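Local coordinates for solute-binding protein (Thermoactinomyces vulgaris, PDB 2ZYM), which binds cyclodextrin, a ring of glucose units, and probably delivers such sugars to a membrane transporter for uptake, at residues Leu21-Asn26 against Ala75-Trp80; Leu124-Glu129 against Lys282-Ser287; Ile97-Ser102 against Tyr295-Met300; Gly357-Pro362 against Lys386-Lys391. One frame throughout, in Å; residues are numbered along the deposited sequence.

Interactions 1, 2 and 3 form one continuous block, whereas interaction 4 stands apart, and the bound ring of glucose units touches residues of interactions 1, 2 and 4. Interactions 1 and 2 have centres about 10 Å apart and share a sheet in which strands 77-81 and 278-287 are neighbours. Interaction 3 lies about 15 Å from interaction 1 and 13 Å from interaction 2, centre to centre; its helix 293-303 packs on both through Leu299, Thr297 and Met300. The nearest atoms of interaction 4 are about 9 Å from interaction 1 and 10 Å from interaction 2. Asn26, Glu129 and Trp360 approach different glucose units, those of chains B, C and D, and Trp360 also touches that of chain E.

Interaction 1 (Leu21-Asn26 against Ala75-Trp80); sequences LVVWEN and ADLVTW. With GLC (alpha-D-glucopyranose), chain B.
Val22, Val23 and Trp24 on strand 20-25 run parallel to the start of strand 77-81, their axes only 11° apart, joined by a single bridge between Val23 and Leu77. Val22 O accepts two bonds, from Asp76 N at 2.8 Å and, longer, from Leu77 N at 3.3 Å; Trp24 N in turn reaches Leu77 O at 3.0 Å. Aspartate suits position 76 because its carboxylate bonds to the strand edge: Asp76 OD2 takes the hydrogen of Val22 N at 2.8 Å through its anti lone pair, while OD1 is held by Ser290. With strand 50-55 bonded to the other edge of 20-25, the parallel order 50-55, 20-25, 77-81 is the 2-1-3 order of type II solute-binding proteins. Ala75, small enough to lie against an indole, sets CB almost squarely over one face of the five-membered ring of Trp24, 3.4 Å from its centroid and 3° off the normal. Val78 CG1 approaches the same indole obliquely, 3.5 Å from Trp24 CE3. Where strand 20-25 runs out, Asn26 OD1 receives a hydrogen bond from O2 of the chain B glucose at 2.8 Å and another from Leu58 N.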
# COMPACT_ATOMS: atom_id res chain seq x y z
N LEU A 21 -23.83 9.15 10.06
CA LEU A 21 -22.39 8.95 10.07
C LEU A 21 -21.82 9.23 8.68
O LEU A 21 -22.51 9.05 7.67
CB LEU A 21 -22.04 7.52 10.50
CG LEU A 21 -22.40 7.09 11.93
CD1 LEU A 21 -22.29 5.58 12.08
CD2 LEU A 21 -21.53 7.80 12.97
N VAL A 22 -20.58 9.70 8.64
CA VAL A 22 -19.88 9.97 7.38
C VAL A 22 -18.66 9.06 7.27
O VAL A 22 -17.88 8.93 8.21
CB VAL A 22 -19.48 11.47 7.26
CG1 VAL A 22 -18.79 11.74 5.92
CG2 VAL A 22 -20.69 12.37 7.42
N VAL A 23 -18.51 8.42 6.11
CA VAL A 23 -17.41 7.50 5.85
C VAL A 23 -16.65 7.94 4.60
O VAL A 23 -17.26 8.24 3.57
CB VAL A 23 -17.95 6.05 5.67
CG1 VAL A 23 -16.89 5.13 5.10
CG2 VAL A 23 -18.47 5.50 6.99
N TRP A 24 -15.32 8.00 4.69
CA TRP A 24 -14.49 8.22 3.50
C TRP A 24 -13.89 6.92 2.99
O TRP A 24 -13.13 6.25 3.70
CB TRP A 24 -13.37 9.23 3.77
CG TRP A 24 -13.81 10.65 4.04
CD1 TRP A 24 -15.03 11.21 3.79
CD2 TRP A 24 -12.99 11.70 4.56
NE1 TRP A 24 -15.03 12.54 4.15
CE2 TRP A 24 -13.79 12.86 4.63
CE3 TRP A 24 -11.66 11.77 4.99
CZ2 TRP A 24 -13.30 14.09 5.11
CZ3 TRP A 24 -11.17 12.98 5.48
CH2 TRP A 24 -12.00 14.13 5.53
N GLU A 25 -14.24 6.58 1.75
CA GLU A 25 -13.67 5.42 1.07
C GLU A 25 -12.87 5.87 -0.15
O GLU A 25 -13.14 6.93 -0.71
CB GLU A 25 -14.78 4.43 0.67
CG GLU A 25 -14.32 3.18 -0.07
CD GLU A 25 -13.35 2.32 0.72
OE1 GLU A 25 -12.15 2.65 0.78
OE2 GLU A 25 -13.78 1.30 1.28
N ASN A 26 -11.88 5.07 -0.54
CA ASN A 26 -11.06 5.35 -1.72
C ASN A 26 -11.90 5.72 -2.95
O ASN A 26 -12.88 5.05 -3.27
CB ASN A 26 -10.17 4.16 -2.05
CG ASN A 26 -9.15 4.47 -3.13
OD1 ASN A 26 -8.62 5.58 -3.20
ND2 ASN A 26 -8.86 3.48 -3.97
N ALA A 75 -14.93 13.17 8.29
CA ALA A 75 -15.68 11.92 8.39
C ALA A 75 -15.49 11.27 9.76
O ALA A 75 -14.53 11.58 10.48
CB ALA A 75 -15.25 10.95 7.30
N ASP A 76 -16.42 10.39 10.11
CA ASP A 76 -16.30 9.60 11.34
C ASP A 76 -15.31 8.46 11.14
O ASP A 76 -14.45 8.22 11.99
CB ASP A 76 -17.67 9.05 11.74
CG ASP A 76 -18.67 10.14 12.03
OD1 ASP A 76 -18.62 10.73 13.13
OD2 ASP A 76 -19.51 10.42 11.15
N LEU A 77 -15.43 7.76 10.01
CA LEU A 77 -14.51 6.70 9.65
C LEU A 77 -13.70 7.07 8.43
O LEU A 77 -14.23 7.58 7.44
CB LEU A 77 -15.25 5.37 9.41
CG LEU A 77 -15.99 4.71 10.57
CD1 LEU A 77 -16.54 3.37 10.11
CD2 LEU A 77 -15.11 4.53 11.81
N VAL A 78 -12.39 6.84 8.53
CA VAL A 78 -11.46 7.10 7.45
C VAL A 78 -10.59 5.87 7.21
O VAL A 78 -10.65 4.90 7.97
CB VAL A 78 -10.58 8.36 7.74
CG1 VAL A 78 -11.44 9.62 7.76
CG2 VAL A 78 -9.82 8.20 9.06
N THR A 79 -9.79 5.89 6.15
CA THR A 79 -8.95 4.76 5.79
C THR A 79 -7.72 5.19 4.98
O THR A 79 -7.82 6.02 4.08
CB THR A 79 -9.74 3.65 5.03
OG1 THR A 79 -8.86 2.59 4.64
CG2 THR A 79 -10.44 4.20 3.78
N TRP A 80 -6.57 4.62 5.35
CA TRP A 80 -5.33 4.76 4.59
C TRP A 80 -4.34 3.66 5.02
O TRP A 80 -4.57 3.02 6.05
CB TRP A 80 -4.71 6.16 4.75
CG TRP A 80 -4.50 6.62 6.17
CD1 TRP A 80 -3.51 6.23 7.02
CD2 TRP A 80 -5.27 7.60 6.87
NE1 TRP A 80 -3.63 6.89 8.22
CE2 TRP A 80 -4.70 7.74 8.16
CE3 TRP A 80 -6.40 8.37 6.54
CZ2 TRP A 80 -5.22 8.61 9.12
CZ3 TRP A 80 -6.92 9.24 7.50
CH2 TRP A 80 -6.32 9.35 8.78
C1 GLC B . -4.55 4.74 -5.48
C2 GLC B . -5.14 4.14 -4.19
C3 GLC B . -3.97 3.66 -3.33
C4 GLC B . -3.11 2.60 -4.04
C5 GLC B . -2.65 3.15 -5.44
C6 GLC B . -2.07 2.10 -6.37
O2 GLC B . -5.90 5.13 -3.49
O3 GLC B . -4.42 3.10 -2.09
O4 GLC B . -1.95 2.54 -3.13
O5 GLC B . -3.80 3.71 -6.14
O6 GLC B . -1.68 2.71 -7.60

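Interaction 2 (Leu124-Glu129 against Lys282-Ser287); sequences LPKAIE and KGWYLS. With GLC (alpha-D-glucopyranose), chain C.
Lys126 reaches over the indole of Trp284, and each of its carbons has a partner on the way. Its CB lies 3.5 Å from Lys282 O. CG comes to 3.7 Å from Trp284 NE1, and CD sits over the face of the five-membered ring, 3.3 Å from the centroid, in a CH-pi contact. A bend at chi3 (-76°) keeps the rest of the chain close to the indole: CE passes Trp284 CE2, and NZ ends above the six-membered ring, 3.6 Å from its centroid and 24° off the normal, a cation-pi contact. Lysine fits here because its methylenes pack on the ring while the ammonium also forms a salt bridge with Glu25. The backbone here forms a classic beta bulge in the antiparallel pairing of strands 120-129 and 278-287: Lys126 N and Ala127 N both donate to Lys282 O, at 2.7 and 3.2 Å, and Lys282 N returns a bond to Ala127 O. Before the bulge, Trp284 N binds Leu124 O, and Pro125 CA and Gly283 CA approach to 3.9 Å; a side chain on Gly283 would run into Leu124 O, which explains the residue type. Beyond it, Lys282 bends at chi3 and chi4, its CE 3.5 Å from Glu129 OE2, while its NZ forms a salt bridge with Glu318. Glu129, crossing Lys282 at about a right angle, brings its carboxylate to the chain C glucose, although the very short approach to O2 leaves the exact contact doubtful.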
# COMPACT_ATOMS: atom_id res chain seq x y z
N LEU A 124 -9.71 -1.63 12.46
CA LEU A 124 -9.93 -3.00 12.06
C LEU A 124 -9.56 -3.13 10.59
O LEU A 124 -9.90 -2.25 9.79
CB LEU A 124 -11.39 -3.42 12.31
CG LEU A 124 -11.91 -3.45 13.76
CD1 LEU A 124 -13.38 -3.80 13.79
CD2 LEU A 124 -11.11 -4.39 14.66
N PRO A 125 -8.84 -4.20 10.23
CA PRO A 125 -8.27 -4.29 8.89
C PRO A 125 -9.27 -4.67 7.80
O PRO A 125 -10.19 -5.44 8.05
CB PRO A 125 -7.19 -5.36 9.04
CG PRO A 125 -7.64 -6.21 10.17
CD PRO A 125 -8.54 -5.39 11.05
N LYS A 126 -9.07 -4.11 6.61
CA LYS A 126 -9.89 -4.43 5.44
C LYS A 126 -9.12 -5.24 4.42
O LYS A 126 -9.67 -6.11 3.75
CB LYS A 126 -10.39 -3.16 4.77
CG LYS A 126 -11.16 -2.21 5.66
CD LYS A 126 -11.96 -1.25 4.81
CE LYS A 126 -11.09 -0.17 4.21
NZ LYS A 126 -11.85 0.62 3.20
N ALA A 127 -7.83 -4.94 4.30
CA ALA A 127 -6.98 -5.51 3.26
C ALA A 127 -5.53 -5.59 3.70
O ALA A 127 -5.01 -4.68 4.35
CB ALA A 127 -7.10 -4.69 1.98
N ILE A 128 -4.89 -6.70 3.34
CA ILE A 128 -3.45 -6.87 3.51
C ILE A 128 -2.83 -7.02 2.12
O ILE A 128 -3.35 -7.76 1.28
CB ILE A 128 -3.11 -8.05 4.47
CG1 ILE A 128 -1.61 -8.09 4.77
CG2 ILE A 128 -3.65 -9.39 3.94
CD1 ILE A 128 -1.27 -8.71 6.12
N GLU A 129 -1.73 -6.32 1.87
CA GLU A 129 -1.22 -6.19 0.51
C GLU A 129 0.30 -6.17 0.34
O GLU A 129 1.03 -5.61 1.16
CB GLU A 129 -1.83 -4.95 -0.18
CG GLU A 129 -1.61 -3.64 0.56
CD GLU A 129 -2.41 -2.48 -0.02
OE1 GLU A 129 -1.99 -1.32 0.17
OE2 GLU A 129 -3.47 -2.70 -0.66
N LYS A 282 -4.46 -1.94 5.18
CA LYS A 282 -5.43 -0.86 5.12
C LYS A 282 -6.57 -1.20 6.06
O LYS A 282 -7.23 -2.23 5.91
CB LYS A 282 -5.96 -0.66 3.70
CG LYS A 282 -4.88 -0.39 2.66
CD LYS A 282 -5.46 0.08 1.33
CE LYS A 282 -6.25 -1.01 0.61
NZ LYS A 282 -7.64 -1.13 1.10
N GLY A 283 -6.79 -0.33 7.05
CA GLY A 283 -7.88 -0.52 7.99
C GLY A 283 -8.83 0.65 8.00
O GLY A 283 -8.56 1.68 7.38
N TRP A 284 -9.96 0.49 8.69
CA TRP A 284 -10.83 1.61 9.02
C TRP A 284 -10.31 2.23 10.31
O TRP A 284 -9.99 1.51 11.25
CB TRP A 284 -12.27 1.15 9.26
CG TRP A 284 -13.05 0.80 8.03
CD1 TRP A 284 -13.60 -0.41 7.73
CD2 TRP A 284 -13.38 1.67 6.94
NE1 TRP A 284 -14.26 -0.35 6.52
CE2 TRP A 284 -14.14 0.92 6.01
CE3 TRP A 284 -13.11 3.02 6.66
CZ2 TRP A 284 -14.63 1.47 4.82
CZ3 TRP A 284 -13.60 3.56 5.47
CH2 TRP A 284 -14.35 2.78 4.57
N TYR A 285 -10.22 3.56 10.35
CA TYR A 285 -9.84 4.26 11.58
C TYR A 285 -10.94 5.20 12.04
O TYR A 285 -11.78 5.63 11.24
CB TYR A 285 -8.53 5.02 11.41
CG TYR A 285 -7.47 4.28 10.65
CD1 TYR A 285 -6.90 3.11 11.16
CD2 TYR A 285 -7.02 4.74 9.41
CE1 TYR A 285 -5.91 2.42 10.46
CE2 TYR A 285 -6.04 4.06 8.70
CZ TYR A 285 -5.50 2.90 9.22
OH TYR A 285 -4.53 2.23 8.51
N LEU A 286 -10.93 5.51 13.33
CA LEU A 286 -11.92 6.39 13.94
C LEU A 286 -11.32 7.76 14.19
O LEU A 286 -10.36 7.89 14.95
CB LEU A 286 -12.44 5.78 15.25
CG LEU A 286 -13.51 6.54 16.05
CD1 LEU A 286 -14.75 6.81 15.22
CD2 LEU A 286 -13.86 5.79 17.33
N SER A 287 -11.88 8.78 13.55
CA SER A 287 -11.42 10.16 13.72
C SER A 287 -11.54 10.62 15.18
O SER A 287 -12.56 10.37 15.84
CB SER A 287 -12.21 11.11 12.81
OG SER A 287 -12.01 12.46 13.19
C1 GLC C . -0.97 1.51 -3.13
C2 GLC C . -0.74 0.99 -1.68
C3 GLC C . -0.20 2.13 -0.82
C4 GLC C . 1.10 2.63 -1.43
C5 GLC C . 0.85 3.15 -2.86
C6 GLC C . 2.13 3.65 -3.51
O2 GLC C . -1.97 0.52 -1.14
O3 GLC C . 0.05 1.65 0.51
O4 GLC C . 1.60 3.68 -0.65
O5 GLC C . 0.28 2.03 -3.67
O6 GLC C . 1.95 4.17 -4.82

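Interaction 3 (Ile97-Ser102 against Tyr295-Met300); sequences IQVDNS and YATELM
Ile97 and Met300 cross at about a right angle where the loop after strand 94-95 packs on helix 293-303, a helix that lies against the central sheet of this alpha/beta lobe. Met300 leaves the helix with CG opposite the backbone N (chi1 -176°), runs straight, then bends at chi3 (53°), which brings its terminal methyl against the branched isoleucine. Met300 CE is 3.7 Å from Ile97 CD1 and the same distance, 3.7 Å, from Ile97 CG2, so both branches grip one flexible end. Ile97 also touches Leu286 and Leu124, which places it among buried side chains of the sheet. Exchanging it for an alanine would probably leave the methionine methyl without most of its partners across this contact and freer to turn. One helical turn earlier, Thr297 meets Val99 obliquely, CG2 to CG1 at 3.9 Å, and the same methyl lies 3.6 Å from Gln98 O. Threonine suits this buried spot because its two branches divide the work: the methyl packs on the loop, while OG1 is hydrogen-bonded to Pro293 O in its own helix. A water takes the hydrogen of Gln98 N at 2.7 Å and gives one to Thr297 OG1, also at 2.7 Å.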
# COMPACT_ATOMS: atom_id res chain seq x y z
N ILE A 97 -9.90 2.46 19.25
CA ILE A 97 -11.24 1.89 19.08
C ILE A 97 -11.56 0.87 20.17
O ILE A 97 -10.69 0.14 20.63
CB ILE A 97 -11.44 1.29 17.67
CG1 ILE A 97 -10.34 0.28 17.32
CG2 ILE A 97 -11.45 2.39 16.62
CD1 ILE A 97 -10.83 -1.13 17.19
N GLN A 98 -12.83 0.84 20.59
CA GLN A 98 -13.26 -0.02 21.69
C GLN A 98 -14.09 -1.17 21.18
O GLN A 98 -15.26 -1.00 20.82
CB GLN A 98 -14.03 0.77 22.75
CG GLN A 98 -13.56 2.21 22.93
CD GLN A 98 -12.05 2.38 22.97
OE1 GLN A 98 -11.32 1.53 23.50
NE2 GLN A 98 -11.57 3.48 22.42
N VAL A 99 -13.47 -2.34 21.13
CA VAL A 99 -14.09 -3.55 20.61
C VAL A 99 -13.81 -4.72 21.54
O VAL A 99 -12.80 -4.72 22.26
CB VAL A 99 -13.60 -3.87 19.17
CG1 VAL A 99 -14.10 -2.82 18.18
CG2 VAL A 99 -12.08 -3.98 19.11
N ASP A 100 -14.71 -5.70 21.54
CA ASP A 100 -14.54 -6.91 22.34
C ASP A 100 -13.35 -7.73 21.87
O ASP A 100 -12.91 -7.61 20.71
CB ASP A 100 -15.82 -7.76 22.31
CG ASP A 100 -16.93 -7.19 23.18
OD1 ASP A 100 -16.73 -6.13 23.83
OD2 ASP A 100 -18.01 -7.81 23.22
N ASN A 101 -12.82 -8.56 22.76
CA ASN A 101 -11.73 -9.48 22.45
C ASN A 101 -12.10 -10.43 21.32
O ASN A 101 -11.24 -10.81 20.52
CB ASN A 101 -11.35 -10.29 23.69
CG ASN A 101 -10.11 -11.14 23.48
OD1 ASN A 101 -9.04 -10.63 23.14
ND2 ASN A 101 -10.24 -12.45 23.70
N SER A 102 -13.37 -10.80 21.26
CA SER A 102 -13.90 -11.69 20.23
C SER A 102 -13.81 -11.06 18.84
O SER A 102 -13.57 -11.77 17.86
CB SER A 102 -15.35 -12.08 20.55
OG SER A 102 -16.19 -10.94 20.59
N TYR A 295 -21.26 4.89 17.77
CA TYR A 295 -21.94 4.45 16.56
C TYR A 295 -20.98 4.14 15.41
O TYR A 295 -21.18 3.16 14.68
CB TYR A 295 -22.98 5.49 16.09
CG TYR A 295 -24.18 5.66 16.99
CD1 TYR A 295 -24.68 4.60 17.75
CD2 TYR A 295 -24.84 6.89 17.06
CE1 TYR A 295 -25.80 4.76 18.57
CE2 TYR A 295 -25.96 7.06 17.88
CZ TYR A 295 -26.43 6.00 18.63
OH TYR A 295 -27.53 6.18 19.43
N ALA A 296 -19.96 4.97 15.25
CA ALA A 296 -18.95 4.79 14.20
C ALA A 296 -18.17 3.48 14.38
O ALA A 296 -17.92 2.77 13.41
CB ALA A 296 -18.02 5.98 14.15
N THR A 297 -17.79 3.18 15.63
CA THR A 297 -17.11 1.93 15.95
C THR A 297 -17.99 0.71 15.65
O THR A 297 -17.50 -0.32 15.18
CB THR A 297 -16.61 1.91 17.42
OG1 THR A 297 -15.78 3.05 17.66
CG2 THR A 297 -15.79 0.65 17.70
N GLU A 298 -19.29 0.83 15.92
CA GLU A 298 -20.26 -0.21 15.55
C GLU A 298 -20.31 -0.42 14.04
O GLU A 298 -20.36 -1.55 13.56
CB GLU A 298 -21.65 0.12 16.10
CG GLU A 298 -21.77 -0.01 17.61
CD GLU A 298 -23.08 0.54 18.15
OE1 GLU A 298 -23.18 0.72 19.38
OE2 GLU A 298 -24.01 0.77 17.35
N LEU A 299 -20.29 0.69 13.29
CA LEU A 299 -20.25 0.63 11.84
C LEU A 299 -18.97 -0.04 11.35
O LEU A 299 -19.00 -0.86 10.44
CB LEU A 299 -20.42 2.03 11.23
CG LEU A 299 -20.22 2.25 9.73
CD1 LEU A 299 -21.16 1.42 8.87
CD2 LEU A 299 -20.39 3.73 9.42
N MET A 300 -17.85 0.31 11.98
CA MET A 300 -16.55 -0.28 11.64
C MET A 300 -16.57 -1.80 11.82
O MET A 300 -16.06 -2.53 10.98
CB MET A 300 -15.44 0.35 12.48
CG MET A 300 -14.05 -0.15 12.12
SD MET A 300 -12.77 0.36 13.27
CE MET A 300 -13.47 -0.18 14.83
O HOH W 1 -14.48 2.95 19.98

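Interaction 4 (Gly357-Pro362 against Lys386-Lys391); sequences GVVWEP and KIMKEK. With GLC (alpha-D-glucopyranose), chain D; GLC (alpha-D-glucopyranose), chain E.
Met388, Val358 and Pro362 carry the packing of helix 377-392 against the start of helix 360-371. Met388 stretches out from its helix, with CG anti to the carbonyl carbon (chi1 -67°) and the chain extended beyond it. Its CG lies 3.6 Å from Val358 O, and its CE slides on to 3.5 Å from Val359 O and also touches Pro362 CB. An unbranched, pliable methionine can follow this winding surface. Val358 answers with CG1, which sits 3.3 Å from Met388 O and is tightly packed at 3.4 Å from Lys391 CB. Pro362, whose missing N-H costs little so early in a helix, offers CG at 3.8 Å from Ile387 CG2 and 4.0 Å from Met388 CG. On the other side of the segment Trp360 faces the sugar: C4 of the chain D glucose stands 3.6 Å above its ring plane, and Asp83 holds NE1. A serine in place of Trp360 would probably leave this glucose without its flat apolar support and Asp83 without the indole N-H. Since no hydrogen bond or salt bridge links the two segments, their contact rests on shape and apolar surface.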
# COMPACT_ATOMS: atom_id res chain seq x y z
N GLY A 357 6.22 9.54 8.45
CA GLY A 357 5.56 10.70 7.87
C GLY A 357 6.48 11.77 7.31
O GLY A 357 6.02 12.81 6.82
N VAL A 358 7.79 11.53 7.38
CA VAL A 358 8.78 12.45 6.82
C VAL A 358 9.57 11.78 5.69
O VAL A 358 10.30 12.43 4.96
CB VAL A 358 9.73 12.98 7.93
CG1 VAL A 358 10.77 13.89 7.34
CG2 VAL A 358 8.94 13.73 8.99
N VAL A 359 9.38 10.47 5.54
CA VAL A 359 10.18 9.64 4.64
C VAL A 359 9.79 9.78 3.16
O VAL A 359 10.65 9.96 2.31
CB VAL A 359 10.13 8.15 5.06
CG1 VAL A 359 10.76 7.25 4.01
CG2 VAL A 359 10.81 7.95 6.41
N TRP A 360 8.49 9.68 2.88
CA TRP A 360 8.01 9.45 1.50
C TRP A 360 8.35 10.54 0.48
O TRP A 360 8.83 10.23 -0.61
CB TRP A 360 6.51 9.14 1.48
CG TRP A 360 6.15 7.85 2.16
CD1 TRP A 360 5.42 7.71 3.31
CD2 TRP A 360 6.49 6.53 1.73
NE1 TRP A 360 5.28 6.38 3.62
CE2 TRP A 360 5.93 5.63 2.67
CE3 TRP A 360 7.21 6.01 0.64
CZ2 TRP A 360 6.07 4.24 2.55
CZ3 TRP A 360 7.34 4.63 0.53
CH2 TRP A 360 6.78 3.76 1.48
N GLU A 361 8.08 11.80 0.82
CA GLU A 361 8.32 12.89 -0.12
C GLU A 361 9.80 13.03 -0.53
O GLU A 361 10.10 13.01 -1.73
CB GLU A 361 7.72 14.22 0.38
CG GLU A 361 7.92 15.39 -0.58
CD GLU A 361 7.00 16.56 -0.29
OE1 GLU A 361 5.78 16.44 -0.54
OE2 GLU A 361 7.50 17.60 0.19
N PRO A 362 10.72 13.16 0.45
CA PRO A 362 12.14 13.22 0.10
C PRO A 362 12.66 12.01 -0.68
O PRO A 362 13.38 12.17 -1.66
CB PRO A 362 12.84 13.31 1.46
CG PRO A 362 11.82 13.86 2.38
CD PRO A 362 10.52 13.28 1.90
N LYS A 386 19.09 14.10 4.88
CA LYS A 386 19.30 15.37 5.58
C LYS A 386 17.97 16.10 5.79
O LYS A 386 17.69 16.59 6.88
CB LYS A 386 20.28 16.27 4.82
CG LYS A 386 20.70 17.52 5.59
CD LYS A 386 21.65 18.40 4.79
CE LYS A 386 21.74 19.81 5.36
NZ LYS A 386 22.40 19.85 6.69
N ILE A 387 17.17 16.16 4.72
CA ILE A 387 15.82 16.74 4.75
C ILE A 387 14.93 16.02 5.76
O ILE A 387 14.26 16.66 6.56
CB ILE A 387 15.17 16.71 3.32
CG1 ILE A 387 15.92 17.65 2.35
CG2 ILE A 387 13.67 17.03 3.37
CD1 ILE A 387 15.93 19.12 2.76
N MET A 388 14.96 14.69 5.72
CA MET A 388 14.19 13.87 6.66
C MET A 388 14.53 14.21 8.11
O MET A 388 13.64 14.47 8.92
CB MET A 388 14.44 12.38 6.41
CG MET A 388 13.89 11.85 5.10
SD MET A 388 14.31 10.11 4.92
CE MET A 388 14.06 9.89 3.16
N LYS A 389 15.83 14.21 8.43
CA LYS A 389 16.30 14.48 9.79
C LYS A 389 15.89 15.86 10.27
O LYS A 389 15.45 16.01 11.41
CB LYS A 389 17.82 14.31 9.89
CG LYS A 389 18.31 12.88 9.79
CD LYS A 389 19.82 12.81 9.93
CE LYS A 389 20.36 11.41 9.68
NZ LYS A 389 20.10 10.48 10.82
N GLU A 390 16.03 16.87 9.41
CA GLU A 390 15.66 18.25 9.73
C GLU A 390 14.17 18.37 10.04
O GLU A 390 13.79 19.05 11.00
CB GLU A 390 16.03 19.20 8.58
CG GLU A 390 17.52 19.47 8.42
CD GLU A 390 17.84 20.36 7.21
OE1 GLU A 390 17.12 20.29 6.19
OE2 GLU A 390 18.82 21.13 7.29
N LYS A 391 13.34 17.72 9.23
CA LYS A 391 11.88 17.73 9.40
C LYS A 391 11.42 17.03 10.67
O LYS A 391 10.44 17.44 11.29
CB LYS A 391 11.19 17.11 8.18
CG LYS A 391 11.21 17.96 6.91
CD LYS A 391 10.12 19.01 6.90
CE LYS A 391 10.09 19.78 5.60
NZ LYS A 391 9.14 20.93 5.64
C1 GLC D . 2.75 3.76 0.08
C2 GLC D . 2.40 4.33 1.45
C3 GLC D . 1.84 5.74 1.25
C4 GLC D . 2.92 6.63 0.57
C5 GLC D . 3.34 6.02 -0.78
C6 GLC D . 4.51 6.73 -1.44
O2 GLC D . 1.43 3.47 2.07
O3 GLC D . 1.48 6.31 2.51
O4 GLC D . 2.28 7.88 0.37
O5 GLC D . 3.73 4.63 -0.56
O6 GLC D . 4.46 6.51 -2.85
C1 GLC E . 2.75 9.06 0.98
C2 GLC E . 1.55 9.97 1.31
C3 GLC E . 0.85 10.33 0.00
C4 GLC E . 1.78 11.06 -0.99
C5 GLC E . 3.06 10.21 -1.22
C6 GLC E . 4.20 10.90 -1.94
O2 GLC E . 0.66 9.28 2.20
O3 GLC E . -0.29 11.19 0.18
O4 GLC E . 1.03 11.09 -2.19
O5 GLC E . 3.63 9.78 0.06
O6 GLC E . 4.81 11.91 -1.12